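11S globulin subunit beta (Cucurbita maxima, PDB 2E9Q) serves as a seed storage protein of pumpkin, a nutrient reservoir of the 11S globulin family whose subunits assemble into hexamers. Local coordinates at residues N31-D36 with Q53-F58; I87-G92 with S153-I158; R129-G134 with H145-R150. All coordinates share one frame; numbering follows the deposited sequence.

Interaction 1: residues N31-D36 with Q53-F58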
loop_
_atom_site.group_PDB
_atom_site.type_symbol
_atom_site.label_atom_id
_atom_site.label_comp_id
_atom_site.label_asym_id
_atom_site.label_seq_id
_atom_site.Cartn_x
_atom_site.Cartn_y
_atom_site.Cartn_z
ATOM N N ASN A 31 13.258 23.199 -0.492
ATOM C CA ASN A 31 13.108 24.385 0.344
ATOM C C ASN A 31 12.044 24.213 1.437
ATOM O O ASN A 31 10.921 24.713 1.316
ATOM C CB ASN A 31 12.769 25.597 -0.528
ATOM C CG ASN A 31 13.617 26.815 -0.188
ATOM O OD1 ASN A 31 14.848 26.786 -0.310
ATOM N ND2 ASN A 31 12.962 27.895 0.244
ATOM N N LEU A 32 12.401 23.510 2.509
ATOM C CA LEU A 32 11.468 23.291 3.608
ATOM C C LEU A 32 11.228 24.618 4.316
ATOM O O LEU A 32 12.090 25.498 4.314
ATOM C CB LEU A 32 12.040 22.282 4.605
ATOM C CG LEU A 32 12.545 20.954 4.044
ATOM C CD1 LEU A 32 13.141 20.120 5.171
ATOM C CD2 LEU A 32 11.402 20.203 3.353
ATOM N N ARG A 33 10.062 24.767 4.928
ATOM C CA ARG A 33 9.760 26.003 5.630
ATOM C C ARG A 33 9.172 25.760 7.014
ATOM O O ARG A 33 8.461 24.775 7.232
ATOM C CB ARG A 33 8.786 26.839 4.796
ATOM C CG ARG A 33 9.290 27.090 3.368
ATOM C CD ARG A 33 8.300 27.888 2.517
ATOM N NE ARG A 33 6.995 27.237 2.393
ATOM C CZ ARG A 33 5.987 27.716 1.666
ATOM N NH1 ARG A 33 4.831 27.060 1.611
ATOM N NH2 ARG A 33 6.138 28.847 0.984
ATOM N N ALA A 34 9.501 26.644 7.953
ATOM C CA ALA A 34 8.936 26.564 9.292
ATOM C C ALA A 34 7.572 27.201 9.050
ATOM O O ALA A 34 7.488 28.405 8.856
ATOM C CB ALA A 34 9.749 27.395 10.260
ATOM N N GLN A 35 6.518 26.395 9.036
ATOM C CA GLN A 35 5.169 26.880 8.745
ATOM C C GLN A 35 4.259 27.272 9.903
ATOM O O GLN A 35 4.238 26.630 10.955
ATOM C CB GLN A 35 4.406 25.832 7.938
ATOM C CG GLN A 35 5.143 25.232 6.766
ATOM C CD GLN A 35 4.415 24.009 6.228
ATOM O OE1 GLN A 35 3.242 24.092 5.845
ATOM N NE2 GLN A 35 5.103 22.861 6.208
ATOM N N ASP A 36 3.467 28.310 9.665
ATOM C CA ASP A 36 2.490 28.785 10.623
ATOM C C ASP A 36 1.141 28.466 10.004
ATOM O O ASP A 36 1.054 28.228 8.797
ATOM C CB ASP A 36 2.614 30.297 10.839
ATOM C CG ASP A 36 3.617 30.648 11.922
ATOM O OD1 ASP A 36 4.724 31.116 11.596
ATOM O OD2 ASP A 36 3.298 30.444 13.114
ATOM N N GLN A 53 -2.208 22.614 3.557
ATOM C CA GLN A 53 -2.142 21.255 3.039
ATOM C C GLN A 53 -1.321 21.188 1.745
ATOM O O GLN A 53 -0.602 20.213 1.513
ATOM C CB GLN A 53 -3.554 20.719 2.785
ATOM C CG GLN A 53 -4.524 21.792 2.309
ATOM C CD GLN A 53 -5.039 22.652 3.458
ATOM O OE1 GLN A 53 -5.971 22.266 4.166
ATOM N NE2 GLN A 53 -4.421 23.814 3.659
ATOM N N ASP A 54 -1.415 22.227 0.914
ATOM C CA ASP A 54 -0.661 22.243 -0.340
ATOM C C ASP A 54 0.807 22.653 -0.185
ATOM O O ASP A 54 1.529 22.795 -1.173
ATOM C CB ASP A 54 -1.362 23.133 -1.370
ATOM C CG ASP A 54 -2.795 22.702 -1.633
ATOM O OD1 ASP A 54 -3.032 21.505 -1.910
ATOM O OD2 ASP A 54 -3.693 23.569 -1.563
ATOM N N ASN A 55 1.258 22.865 1.045
ATOM C CA ASN A 55 2.678 23.171 1.248
ATOM C C ASN A 55 3.416 21.988 0.578
ATOM O O ASN A 55 2.953 20.847 0.668
ATOM C CB ASN A 55 2.992 23.205 2.753
ATOM C CG ASN A 55 4.452 22.905 3.057
ATOM O OD1 ASN A 55 5.266 23.813 3.241
ATOM N ND2 ASN A 55 4.794 21.628 3.101
ATOM N N ASP A 56 4.541 22.244 -0.089
ATOM C CA ASP A 56 5.304 21.179 -0.759
ATOM C C ASP A 56 5.672 19.961 0.117
ATOM O O ASP A 56 5.410 18.818 -0.278
ATOM C CB ASP A 56 6.580 21.746 -1.387
ATOM C CG ASP A 56 6.297 22.655 -2.591
ATOM O OD1 ASP A 56 7.179 23.465 -2.944
ATOM O OD2 ASP A 56 5.201 22.551 -3.186
ATOM N N GLU A 57 6.279 20.189 1.282
ATOM C CA GLU A 57 6.650 19.075 2.167
ATOM C C GLU A 57 5.415 18.277 2.569
ATOM O O GLU A 57 5.405 17.051 2.491
ATOM C CB GLU A 57 7.287 19.550 3.480
ATOM C CG GLU A 57 8.460 20.471 3.388
ATOM C CD GLU A 57 8.064 21.913 3.227
ATOM O OE1 GLU A 57 7.757 22.308 2.086
ATOM O OE2 GLU A 57 8.055 22.639 4.245
ATOM N N PHE A 58 4.390 18.990 3.035
ATOM C CA PHE A 58 3.155 18.357 3.474
ATOM C C PHE A 58 2.526 17.500 2.397
ATOM O O PHE A 58 2.124 16.361 2.648
ATOM C CB PHE A 58 2.135 19.408 3.922
ATOM C CG PHE A 58 2.360 19.918 5.320
ATOM C CD1 PHE A 58 1.346 20.588 5.996
ATOM C CD2 PHE A 58 3.580 19.735 5.961
ATOM C CE1 PHE A 58 1.545 21.067 7.294
ATOM C CE2 PHE A 58 3.783 20.212 7.258
ATOM C CZ PHE A 58 2.764 20.877 7.919
HETATM O O HOH W 1 8.347 24.611 1.090
HETATM O O HOH W 2 7.917 22.328 6.923
#
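E57 reaches over to the L32-R33 backbone in this contact, while Q35 packs against N55 and F58. The E57 chain bends at chi2 (84°), which turns CD towards the loop, and its carboxylate lies against that backbone. There OE2 accepts the backbone N of R33 at 3.0 Å. The bond is fairly straight (162°) and comes in from above the carboxylate plane. Water 1 joins the other oxygen, OE1, to N31 O, giving a hydrogen to each; it stands 2.6 Å from OE1. Water 2 donates to E57 OE2 and to R33 O, and accepts from Q35 NE2 at 3.0 Å. Q35 and F58 meet tip to tip: NE2 stands 3.1 Å above one face of the F58 ring, shifted towards the rim, with the amide and ring planes 51° apart. The Q35 and N55 amides are nearly parallel, Q35 OE1 lying 3.2 Å from N55 CB. N55 occupies the N-cap position of helix 56-61. Beyond the contact, L32 and F58 both touch strand 376-379 of the second cupin range. The buried carboxylate therefore meets one backbone N-H and two donating waters, an environment likely to favour its ionised form; the two waters bridge part of the interface, so the fit between loop and helix start probably relies in part on bound solvent.

Interaction 2: residues I87-G92 with S153-I158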
loop_
_atom_site.group_PDB
_atom_site.type_symbol
_atom_site.label_atom_id
_atom_site.label_comp_id
_atom_site.label_asym_id
_atom_site.label_seq_id
_atom_site.Cartn_x
_atom_site.Cartn_y
_atom_site.Cartn_z
ATOM N N ILE A 87 -3.700 13.351 18.261
ATOM C CA ILE A 87 -3.990 14.664 18.807
ATOM C C ILE A 87 -3.196 14.864 20.067
ATOM O O ILE A 87 -3.391 14.145 21.051
ATOM C CB ILE A 87 -5.476 14.792 19.141
ATOM C CG1 ILE A 87 -6.295 14.689 17.859
ATOM C CG2 ILE A 87 -5.735 16.087 19.873
ATOM C CD1 ILE A 87 -7.793 14.850 18.051
ATOM N N PHE A 88 -2.281 15.824 20.040
ATOM C CA PHE A 88 -1.486 16.096 21.216
ATOM C C PHE A 88 -2.154 17.208 22.005
ATOM O O PHE A 88 -2.455 18.265 21.453
ATOM C CB PHE A 88 -0.075 16.520 20.838
ATOM C CG PHE A 88 0.796 16.823 22.019
ATOM C CD1 PHE A 88 1.255 15.800 22.842
ATOM C CD2 PHE A 88 1.161 18.133 22.310
ATOM C CE1 PHE A 88 2.072 16.073 23.941
ATOM C CE2 PHE A 88 1.973 18.417 23.401
ATOM C CZ PHE A 88 2.431 17.378 24.220
ATOM N N VAL A 89 -2.392 16.955 23.291
ATOM C CA VAL A 89 -3.017 17.931 24.186
ATOM C C VAL A 89 -1.899 18.823 24.709
ATOM O O VAL A 89 -1.184 18.465 25.641
ATOM C CB VAL A 89 -3.730 17.220 25.371
ATOM C CG1 VAL A 89 -4.309 18.242 26.334
ATOM C CG2 VAL A 89 -4.834 16.319 24.836
ATOM N N ALA A 90 -1.752 19.990 24.092
ATOM C CA ALA A 90 -0.694 20.920 24.454
ATOM C C ALA A 90 -0.992 21.693 25.729
ATOM O O ALA A 90 -0.072 22.105 26.435
ATOM C CB ALA A 90 -0.442 21.895 23.292
ATOM N N GLN A 91 -2.274 21.894 26.017
ATOM C CA GLN A 91 -2.672 22.632 27.214
ATOM C C GLN A 91 -4.119 22.360 27.615
ATOM O O GLN A 91 -5.002 22.238 26.763
ATOM C CB GLN A 91 -2.482 24.139 26.988
ATOM C CG GLN A 91 -2.922 25.012 28.160
ATOM C CD GLN A 91 -2.958 26.510 27.826
ATOM O OE1 GLN A 91 -1.926 27.138 27.592
ATOM N NE2 GLN A 91 -4.155 27.075 27.801
ATOM N N GLY A 92 -4.349 22.258 28.922
ATOM C CA GLY A 92 -5.690 22.039 29.432
ATOM C C GLY A 92 -6.058 20.585 29.633
ATOM O O GLY A 92 -5.216 19.698 29.493
ATOM N N SER A 153 -8.400 26.904 31.946
ATOM C CA SER A 153 -7.554 27.441 30.885
ATOM C C SER A 153 -8.161 27.018 29.553
ATOM O O SER A 153 -9.106 26.233 29.519
ATOM C CB SER A 153 -6.146 26.853 30.981
ATOM O OG SER A 153 -6.137 25.509 30.523
ATOM N N ASP A 154 -7.623 27.532 28.454
ATOM C CA ASP A 154 -8.121 27.147 27.136
ATOM C C ASP A 154 -7.558 25.766 26.816
ATOM O O ASP A 154 -6.428 25.453 27.169
ATOM C CB ASP A 154 -7.649 28.119 26.047
ATOM C CG ASP A 154 -8.273 29.496 26.166
ATOM O OD1 ASP A 154 -9.520 29.608 26.140
ATOM O OD2 ASP A 154 -7.505 30.474 26.269
ATOM N N LEU A 155 -8.342 24.949 26.135
ATOM C CA LEU A 155 -7.890 23.617 25.761
ATOM C C LEU A 155 -7.224 23.729 24.385
ATOM O O LEU A 155 -7.905 24.025 23.408
ATOM C CB LEU A 155 -9.093 22.680 25.668
ATOM C CG LEU A 155 -8.934 21.208 26.033
ATOM C CD1 LEU A 155 -10.028 20.435 25.332
ATOM C CD2 LEU A 155 -7.559 20.688 25.644
ATOM N N VAL A 156 -5.913 23.505 24.311
ATOM C CA VAL A 156 -5.182 23.584 23.037
ATOM C C VAL A 156 -4.787 22.193 22.511
ATOM O O VAL A 156 -4.003 21.471 23.142
ATOM C CB VAL A 156 -3.901 24.462 23.173
ATOM C CG1 VAL A 156 -3.206 24.603 21.823
ATOM C CG2 VAL A 156 -4.267 25.846 23.722
ATOM N N LEU A 157 -5.327 21.842 21.343
ATOM C CA LEU A 157 -5.092 20.546 20.708
ATOM C C LEU A 157 -4.374 20.585 19.356
ATOM O O LEU A 157 -4.827 21.243 18.408
ATOM C CB LEU A 157 -6.423 19.846 20.508
ATOM C CG LEU A 157 -7.301 19.890 21.756
ATOM C CD1 LEU A 157 -8.724 19.497 21.406
ATOM C CD2 LEU A 157 -6.700 18.982 22.807
ATOM N N ILE A 158 -3.272 19.850 19.269
ATOM C CA ILE A 158 -2.505 19.760 18.039
ATOM C C ILE A 158 -2.923 18.482 17.299
ATOM O O ILE A 158 -2.550 17.375 17.683
ATOM C CB ILE A 158 -1.002 19.714 18.343
ATOM C CG1 ILE A 158 -0.630 20.853 19.301
ATOM C CG2 ILE A 158 -0.219 19.812 17.043
ATOM C CD1 ILE A 158 -0.999 22.249 18.789
#
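Q91 carries its CG anti to the backbone N (chi1 178°) and continues extended through CD (chi2 -170°), a course that takes its amide to the backbone of D154. NE2 donates to D154 O at 2.9 Å, a bent bond (144°); S153 OG adds a weak bond to the same oxygen. On the face of Q91, V156 and I158, Q91 CB rests against V156 CB. On the face of V89 and L157 the contacts across the strands are apolar: these two lie side by side, CG2 to CD2 3.8 Å, and V89 CG1 meets L155 CD2. F88 and I158 form an antiparallel hydrogen-bonded pair, with F88 N to I158 O and I158 N to F88 O both 2.8 Å. Beyond it the register shifts by one, and A90 and Q91 both face V156 in a classic beta bulge: V156 O takes A90 N at 2.9 Å and, weakly, Q91 N, while V156 N is bonded to Q91 O. A90 CB touches I158 CG1. An alanine in place of Q91 would probably cost D154 O its side-chain amide donor, the weak S153 OG bond remaining, and lose the packing of CG and NE2 there. The side-chain amide thus extends the polar pairing of the strands beyond the bulge.

Interaction 3: residues R129-G134 with H145-R150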
loop_
_atom_site.group_PDB
_atom_site.type_symbol
_atom_site.label_atom_id
_atom_site.label_comp_id
_atom_site.label_asym_id
_atom_site.label_seq_id
_atom_site.Cartn_x
_atom_site.Cartn_y
_atom_site.Cartn_z
ATOM N N ARG A 129 -14.224 9.429 28.409
ATOM C CA ARG A 129 -12.775 9.384 28.533
ATOM C C ARG A 129 -12.158 10.741 28.820
ATOM O O ARG A 129 -12.256 11.663 28.011
ATOM C CB ARG A 129 -12.180 8.794 27.259
ATOM C CG ARG A 129 -13.047 7.693 26.683
ATOM C CD ARG A 129 -12.332 6.879 25.639
ATOM N NE ARG A 129 -13.265 5.981 24.970
ATOM C CZ ARG A 129 -12.914 4.846 24.381
ATOM N NH1 ARG A 129 -11.642 4.469 24.382
ATOM N NH2 ARG A 129 -13.834 4.094 23.789
ATOM N N PRO A 130 -11.522 10.883 29.986
ATOM C CA PRO A 130 -10.886 12.141 30.365
ATOM C C PRO A 130 -9.484 12.178 29.768
ATOM O O PRO A 130 -8.923 11.140 29.425
ATOM C CB PRO A 130 -10.863 12.060 31.885
ATOM C CG PRO A 130 -10.608 10.591 32.117
ATOM C CD PRO A 130 -11.539 9.938 31.121
ATOM N N PHE A 131 -8.931 13.373 29.628
ATOM C CA PHE A 131 -7.588 13.524 29.093
ATOM C C PHE A 131 -7.023 14.816 29.644
ATOM O O PHE A 131 -7.768 15.709 30.042
ATOM C CB PHE A 131 -7.608 13.547 27.558
ATOM C CG PHE A 131 -8.418 14.666 26.976
ATOM C CD1 PHE A 131 -7.903 15.954 26.909
ATOM C CD2 PHE A 131 -9.711 14.436 26.515
ATOM C CE1 PHE A 131 -8.668 16.993 26.394
ATOM C CE2 PHE A 131 -10.482 15.467 26.001
ATOM C CZ PHE A 131 -9.963 16.748 25.940
ATOM N N ARG A 132 -5.705 14.917 29.654
ATOM C CA ARG A 132 -5.053 16.095 30.184
ATOM C C ARG A 132 -3.779 16.394 29.409
ATOM O O ARG A 132 -3.339 15.594 28.580
ATOM C CB ARG A 132 -4.716 15.855 31.651
ATOM C CG ARG A 132 -3.825 14.654 31.835
ATOM C CD ARG A 132 -3.452 14.443 33.288
ATOM N NE ARG A 132 -2.174 13.748 33.397
ATOM C CZ ARG A 132 -1.911 12.568 32.849
ATOM N NH1 ARG A 132 -2.840 11.933 32.146
ATOM N NH2 ARG A 132 -0.704 12.037 32.983
ATOM N N GLU A 133 -3.181 17.541 29.713
ATOM C CA GLU A 133 -1.962 17.985 29.056
ATOM C C GLU A 133 -0.878 16.919 28.981
ATOM O O GLU A 133 -0.505 16.320 29.987
ATOM C CB GLU A 133 -1.412 19.218 29.773
ATOM C CG GLU A 133 -0.446 20.043 28.938
ATOM C CD GLU A 133 0.023 21.302 29.655
ATOM O OE1 GLU A 133 -0.831 22.043 30.197
ATOM O OE2 GLU A 133 1.250 21.552 29.669
ATOM N N GLY A 134 -0.368 16.687 27.776
ATOM C CA GLY A 134 0.673 15.698 27.608
ATOM C C GLY A 134 0.118 14.424 27.015
ATOM O O GLY A 134 0.866 13.522 26.626
ATOM N N HIS A 145 -15.749 11.542 16.995
ATOM C CA HIS A 145 -15.304 11.881 18.326
ATOM C C HIS A 145 -15.678 13.310 18.624
ATOM O O HIS A 145 -15.918 14.100 17.712
ATOM C CB HIS A 145 -13.791 11.708 18.439
ATOM C CG HIS A 145 -13.004 12.671 17.606
ATOM N ND1 HIS A 145 -12.075 13.533 18.150
ATOM C CD2 HIS A 145 -13.000 12.906 16.270
ATOM C CE1 HIS A 145 -11.535 14.258 17.185
ATOM N NE2 HIS A 145 -12.077 13.897 16.036
ATOM N N TRP A 146 -15.745 13.631 19.910
ATOM C CA TRP A 146 -16.076 14.974 20.360
ATOM C C TRP A 146 -15.235 15.249 21.598
ATOM O O TRP A 146 -14.890 14.329 22.342
ATOM C CB TRP A 146 -17.567 15.092 20.693
ATOM C CG TRP A 146 -18.058 14.081 21.692
ATOM C CD1 TRP A 146 -18.667 12.889 21.418
ATOM C CD2 TRP A 146 -17.978 14.170 23.126
ATOM N NE1 TRP A 146 -18.974 12.233 22.585
ATOM C CE2 TRP A 146 -18.565 12.994 23.649
ATOM C CE3 TRP A 146 -17.472 15.128 24.016
ATOM C CZ2 TRP A 146 -18.660 12.747 25.030
ATOM C CZ3 TRP A 146 -17.565 14.880 25.400
ATOM C CH2 TRP A 146 -18.159 13.696 25.886
ATOM N N MET A 147 -14.877 16.507 21.805
ATOM C CA MET A 147 -14.076 16.859 22.957
ATOM C C MET A 147 -14.659 18.057 23.677
ATOM O O MET A 147 -15.208 18.971 23.051
ATOM C CB MET A 147 -12.636 17.133 22.530
ATOM C CG MET A 147 -11.932 15.888 22.009
ATOM S SD MET A 147 -10.269 16.185 21.425
ATOM C CE MET A 147 -10.580 16.432 19.679
ATOM N N TYR A 148 -14.554 18.019 25.003
ATOM C CA TYR A 148 -15.075 19.059 25.863
ATOM C C TYR A 148 -13.993 19.546 26.809
ATOM O O TYR A 148 -13.211 18.760 27.335
ATOM C CB TYR A 148 -16.254 18.513 26.669
ATOM C CG TYR A 148 -16.721 19.430 27.774
ATOM C CD1 TYR A 148 -17.571 20.503 27.507
ATOM C CD2 TYR A 148 -16.287 19.243 29.085
ATOM C CE1 TYR A 148 -17.980 21.368 28.524
ATOM C CE2 TYR A 148 -16.686 20.102 30.110
ATOM C CZ TYR A 148 -17.534 21.160 29.819
ATOM O OH TYR A 148 -17.931 22.003 30.825
ATOM N N ASN A 149 -13.951 20.852 27.016
ATOM C CA ASN A 149 -12.980 21.452 27.910
ATOM C C ASN A 149 -13.667 21.589 29.269
ATOM O O ASN A 149 -14.720 22.222 29.377
ATOM C CB ASN A 149 -12.572 22.831 27.382
ATOM C CG ASN A 149 -11.518 23.498 28.241
ATOM O OD1 ASN A 149 -10.883 22.857 29.078
ATOM N ND2 ASN A 149 -11.313 24.799 28.023
ATOM N N ARG A 150 -13.082 20.978 30.296
ATOM C CA ARG A 150 -13.650 21.050 31.639
ATOM C C ARG A 150 -12.702 21.788 32.579
ATOM O O ARG A 150 -12.898 21.803 33.790
ATOM C CB ARG A 150 -13.953 19.640 32.177
ATOM C CG ARG A 150 -12.767 18.849 32.726
ATOM C CD ARG A 150 -13.256 17.475 33.217
ATOM N NE ARG A 150 -12.365 16.818 34.179
ATOM C CZ ARG A 150 -11.212 16.226 33.873
ATOM N NH1 ARG A 150 -10.778 16.194 32.620
ATOM N NH2 ARG A 150 -10.491 15.654 34.830
#
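P130 meets R150 through its ring carbon CB, 4.2 Å from NH1 of the guanidinium, a loose contact at the outer end of the arginine. R150 has its CG between the backbone N and the carbonyl carbon (chi1 79°), and its chain then runs extended to NE, back towards strand 129-132. Next along the strand, F131 contributes both backbone and ring. Its carbonyl O lies at the edge of the R150 guanidinium, in the plane of that group and 4.0 Å from NH1, too long for a hydrogen bond. A chi1 of 60° again places CG between backbone N and carbonyl carbon, and the ring beyond it reaches the other strand at two neighbouring residues: CZ is 4.1 Å from Y148 O, and CE2 is 4.3 Å from M147 CG. The M147 sulfur stands obliquely to the ring, SD 5.2 Å from its centroid and 37° off the normal, a Met-aromatic contact in the conformer described; M147 has a second, so it should be taken with caution. The F131 ring also touches V89 and L155 of the facing sheet. Further on, R132 N is bonded to the carboxylate of D135 as the chain turns towards strand 135-139. Strands 129-132 and 145-149 are not direct neighbours, since strand 93-98 pairs with both, so this contact spans a curled sheet from one side of a strand to the other. Such inward-packed aromatic and aliphatic side chains between curved antiparallel sheets are characteristic of the cupin beta-barrel, here the N-terminal one.

From the N terminus, interaction 1 comes first, preceding the other two in series without crossing them: it closes the short loop that holds strands 39-43 and 46-50, and brings the segment ahead of them to the start of helix 56-61, beside strand 376-379 of the second cupin range. Interaction 2 opens at strand 85-91 and closes some 60 residues later at strand 155-162, pairing central strands of one sheet. Interaction 3, nested within that loop, closes the short loop carrying strand 135-139 and spans the curled second sheet. These two touch, V89 O probably accepting a hydrogen bond from G134 N at 2.9 Å. Interaction 1 stands apart, its nearest atoms about 10 Å from interaction 2.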